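PDB 3I3L: alkylhalidase CmlS from Streptomyces venezuelae, which is a flavin-dependent halogenase of chloramphenicol biosynthesis, holding its FAD through a covalent flavin-aspartate bond. Local coordinates for residues A316-D321 against E365-Y370. Numbering follows the deposited sequence.
With FAD (flavin-adenine dinucleotide), chain B.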
loop_
_atom_site.group_PDB
_atom_site.type_symbol
_atom_site.label_atom_id
_atom_site.label_comp_id
_atom_site.label_asym_id
_atom_site.label_seq_id
_atom_site.Cartn_x
_atom_site.Cartn_y
_atom_site.Cartn_z
ATOM N N ALA A 316 -12.990 3.288 0.851
ATOM C CA ALA A 316 -13.912 4.408 0.685
ATOM C C ALA A 316 -13.244 5.527 -0.113
ATOM O O ALA A 316 -13.923 6.307 -0.794
ATOM C CB ALA A 316 -14.437 4.955 2.097
ATOM N N ALA A 317 -11.910 5.621 -0.006
ATOM C CA ALA A 317 -11.119 6.640 -0.739
ATOM C C ALA A 317 -10.628 6.105 -2.084
ATOM O O ALA A 317 -10.874 6.699 -3.125
ATOM C CB ALA A 317 -9.889 7.094 0.110
ATOM N N CYS A 318 -9.902 4.985 -2.060
ATOM C CA CYS A 318 -9.343 4.465 -3.276
ATOM C C CYS A 318 -9.125 3.009 -3.127
ATOM O O CYS A 318 -9.097 2.533 -2.005
ATOM C CB CYS A 318 -8.041 5.204 -3.659
ATOM S SG CYS A 318 -6.661 4.954 -2.499
ATOM N N PHE A 319 -8.994 2.294 -4.261
ATOM C CA PHE A 319 -8.830 0.828 -4.293
ATOM C C PHE A 319 -7.681 0.477 -5.253
ATOM O O PHE A 319 -7.563 1.014 -6.383
ATOM C CB PHE A 319 -10.100 0.118 -4.773
ATOM C CG PHE A 319 -9.995 -1.383 -4.727
ATOM C CD1 PHE A 319 -10.328 -2.055 -3.574
ATOM C CD2 PHE A 319 -9.494 -2.108 -5.814
ATOM C CE1 PHE A 319 -10.172 -3.429 -3.468
ATOM C CE2 PHE A 319 -9.361 -3.489 -5.754
ATOM C CZ PHE A 319 -9.715 -4.168 -4.582
ATOM N N THR A 320 -6.790 -0.375 -4.777
ATOM C CA THR A 320 -5.572 -0.696 -5.483
ATOM C C THR A 320 -5.700 -2.164 -5.823
ATOM O O THR A 320 -6.150 -2.944 -4.985
ATOM C CB THR A 320 -4.297 -0.488 -4.546
ATOM O OG1 THR A 320 -4.580 -1.055 -3.235
ATOM C CG2 THR A 320 -3.962 0.963 -4.356
ATOM N N ASP A 321 -5.350 -2.519 -7.067
ATOM C CA ASP A 321 -5.190 -3.910 -7.522
ATOM C C ASP A 321 -4.412 -4.680 -6.486
ATOM O O ASP A 321 -3.290 -4.298 -6.131
ATOM C CB ASP A 321 -4.363 -3.871 -8.825
ATOM C CG ASP A 321 -4.168 -5.248 -9.438
ATOM O OD1 ASP A 321 -3.865 -6.210 -8.684
ATOM O OD2 ASP A 321 -4.314 -5.368 -10.690
ATOM N N GLU A 365 -0.400 10.475 -3.694
ATOM C CA GLU A 365 0.926 10.067 -4.081
ATOM C C GLU A 365 1.126 8.572 -3.830
ATOM O O GLU A 365 1.761 7.920 -4.646
ATOM C CB GLU A 365 1.988 10.849 -3.312
ATOM C CG GLU A 365 2.003 12.334 -3.740
ATOM C CD GLU A 365 3.182 13.133 -3.179
ATOM O OE1 GLU A 365 3.843 12.643 -2.215
ATOM O OE2 GLU A 365 3.419 14.238 -3.732
ATOM N N ALA A 366 0.591 8.039 -2.723
ATOM C CA ALA A 366 0.661 6.567 -2.471
ATOM C C ALA A 366 -0.059 5.795 -3.578
ATOM O O ALA A 366 0.472 4.799 -4.118
ATOM C CB ALA A 366 0.108 6.232 -1.163
ATOM N N TYR A 367 -1.238 6.292 -3.959
ATOM C CA TYR A 367 -2.104 5.614 -4.930
ATOM C C TYR A 367 -1.427 5.617 -6.323
ATOM O O TYR A 367 -1.301 4.586 -6.970
ATOM C CB TYR A 367 -3.476 6.317 -5.038
ATOM C CG TYR A 367 -4.305 5.708 -6.120
ATOM C CD1 TYR A 367 -5.028 4.529 -5.873
ATOM C CD2 TYR A 367 -4.336 6.265 -7.430
ATOM C CE1 TYR A 367 -5.797 3.914 -6.866
ATOM C CE2 TYR A 367 -5.128 5.638 -8.454
ATOM C CZ TYR A 367 -5.843 4.454 -8.123
ATOM O OH TYR A 367 -6.615 3.808 -9.075
ATOM N N GLU A 368 -1.001 6.793 -6.756
ATOM C CA GLU A 368 -0.442 6.993 -8.060
ATOM C C GLU A 368 0.866 6.212 -8.253
ATOM O O GLU A 368 1.169 5.738 -9.348
ATOM C CB GLU A 368 -0.264 8.495 -8.348
ATOM C CG GLU A 368 -1.559 9.113 -8.970
ATOM C CD GLU A 368 -1.500 10.655 -9.121
ATOM O OE1 GLU A 368 -0.388 11.224 -9.115
ATOM O OE2 GLU A 368 -2.574 11.295 -9.255
ATOM N N GLN A 369 1.630 6.030 -7.204
ATOM C CA GLN A 369 2.897 5.414 -7.397
ATOM C C GLN A 369 2.776 3.865 -7.277
ATOM O O GLN A 369 3.567 3.115 -7.857
ATOM C CB GLN A 369 3.891 5.996 -6.410
ATOM C CG GLN A 369 4.251 5.074 -5.287
ATOM C CD GLN A 369 5.309 5.700 -4.399
ATOM O OE1 GLN A 369 5.497 6.940 -4.417
ATOM N NE2 GLN A 369 6.030 4.854 -3.631
ATOM N N TYR A 370 1.795 3.380 -6.531
ATOM C CA TYR A 370 1.508 1.991 -6.583
ATOM C C TYR A 370 1.026 1.629 -8.019
ATOM O O TYR A 370 1.353 0.540 -8.549
ATOM C CB TYR A 370 0.423 1.613 -5.575
ATOM C CG TYR A 370 0.090 0.188 -5.658
ATOM C CD1 TYR A 370 0.970 -0.784 -5.118
ATOM C CD2 TYR A 370 -1.077 -0.258 -6.322
ATOM C CE1 TYR A 370 0.685 -2.154 -5.234
ATOM C CE2 TYR A 370 -1.375 -1.646 -6.449
ATOM C CZ TYR A 370 -0.494 -2.582 -5.895
ATOM O OH TYR A 370 -0.770 -3.958 -5.941
HETATM P PA FAD B . -13.900 -2.923 4.336
HETATM O O1A FAD B . -14.816 -3.172 3.160
HETATM O O2A FAD B . -13.012 -4.048 4.739
HETATM O O5B FAD B . -14.827 -2.480 5.606
HETATM C C5B FAD B . -15.871 -1.543 5.437
HETATM C C4B FAD B . -17.047 -1.815 6.402
HETATM O O4B FAD B . -18.009 -0.749 6.225
HETATM C C3B FAD B . -17.770 -3.106 6.103
HETATM O O3B FAD B . -17.719 -3.944 7.218
HETATM C C2B FAD B . -19.220 -2.688 5.811
HETATM O O2B FAD B . -20.127 -3.525 6.457
HETATM C C1B FAD B . -19.307 -1.276 6.368
HETATM N N9A FAD B . -20.228 -0.351 5.733
HETATM C C8A FAD B . -20.393 -0.127 4.399
HETATM N N7A FAD B . -21.323 0.839 4.234
HETATM C C5A FAD B . -21.820 1.183 5.445
HETATM C C6A FAD B . -22.787 2.094 5.830
HETATM N N6A FAD B . -23.420 2.833 4.938
HETATM N N1A FAD B . -23.026 2.247 7.169
HETATM C C2A FAD B . -22.368 1.500 8.114
HETATM N N3A FAD B . -21.411 0.617 7.717
HETATM C C4A FAD B . -21.135 0.457 6.404
HETATM N N1 FAD B . -6.140 -6.466 0.931
HETATM C C2 FAD B . -5.005 -6.925 1.577
HETATM O O2 FAD B . -4.482 -6.184 2.399
HETATM N N3 FAD B . -4.468 -8.152 1.293
HETATM C C4 FAD B . -5.046 -8.968 0.357
HETATM O O4 FAD B . -4.538 -10.113 0.130
HETATM C C4X FAD B . -6.172 -8.503 -0.325
HETATM N N5 FAD B . -6.785 -9.300 -1.254
HETATM C C5X FAD B . -7.954 -8.876 -1.842
HETATM C C6 FAD B . -8.583 -9.679 -2.804
HETATM C C7 FAD B . -9.706 -9.216 -3.447
HETATM C C7M FAD B . -10.419 -10.064 -4.473
HETATM C C8 FAD B . -10.220 -7.977 -3.078
HETATM C C8M FAD B . -11.481 -7.483 -3.667
HETATM C C9 FAD B . -9.582 -7.143 -2.153
HETATM C C9A FAD B . -8.439 -7.632 -1.540
HETATM N N10 FAD B . -7.860 -6.836 -0.593
HETATM C C10 FAD B . -6.712 -7.235 -0.021
HETATM C "C1'" FAD B . -8.418 -5.460 -0.458
HETATM C "C2'" FAD B . -8.845 -5.213 0.969
HETATM O "O2'" FAD B . -9.648 -6.255 1.356
HETATM C "C3'" FAD B . -9.514 -3.888 1.225
HETATM O "O3'" FAD B . -8.630 -2.846 0.877
HETATM C "C4'" FAD B . -9.864 -3.728 2.742
HETATM O "O4'" FAD B . -10.876 -4.612 3.138
HETATM C "C5'" FAD B . -10.388 -2.321 2.997
HETATM O "O5'" FAD B . -10.637 -2.133 4.361
HETATM P P FAD B . -11.740 -1.057 4.707
HETATM O O1P FAD B . -11.497 0.193 3.890
HETATM O O2P FAD B . -11.864 -0.927 6.221
HETATM O O3P FAD B . -13.108 -1.598 4.035
#
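Tyr370 reaches from helix 352-382 to the loop 316-321, its ring passing Thr320 before its hydroxyl meets Asp321. Its CB points to the loop, and CG, anti to the backbone N (chi1 178°), carries the ring past Thr320. Along one ring side, CD2 lies 3.7 Å from Thr320 CG2, and CE2 lies 3.7 Å from Thr320 CB, which approaches the ring obliquely. At the tip, OH donates a short hydrogen bond of 2.5 Å to the backbone O of Asp321, nearly in line with the carbonyl (C=O...donor angle 163°). The same hydroxyl accepts a hydrogen bond from Phe324 N, so a backbone acceptor and a backbone donor fix it. Replacing Tyr370 by an alanine would probably cost the Asp321 carbonyl its donor and Phe324 N its acceptor, and open a gap beside Thr320.

One turn earlier, Tyr367 lies against the preceding residues of the loop. Its CE1 edge meets Phe319 O in the ring plane at 3.4 Å, while Cys318 SG comes obliquely to CD1 at 3.8 Å, a sulfur-aromatic contact. Thr320 CG2 lies 4.0 Å from Tyr367 CD1, so this methyl touches both tyrosine rings. Phe319 leaves the loop on the side away from the helix, and its ring reaches the flavin: CZ is 3.8 Å from FAD C9, which sits at the edge of the phenyl ring. The Phe319 side chain also touches Asp297, the residue bonded covalently to FAD. Asp321 OD2 is held separately by Tyr378 and Asn205. One hydroxyl-carbonyl bond within otherwise apolar packing thus joins helix 352-382 to the loop that carries Phe319 of the FAD pocket.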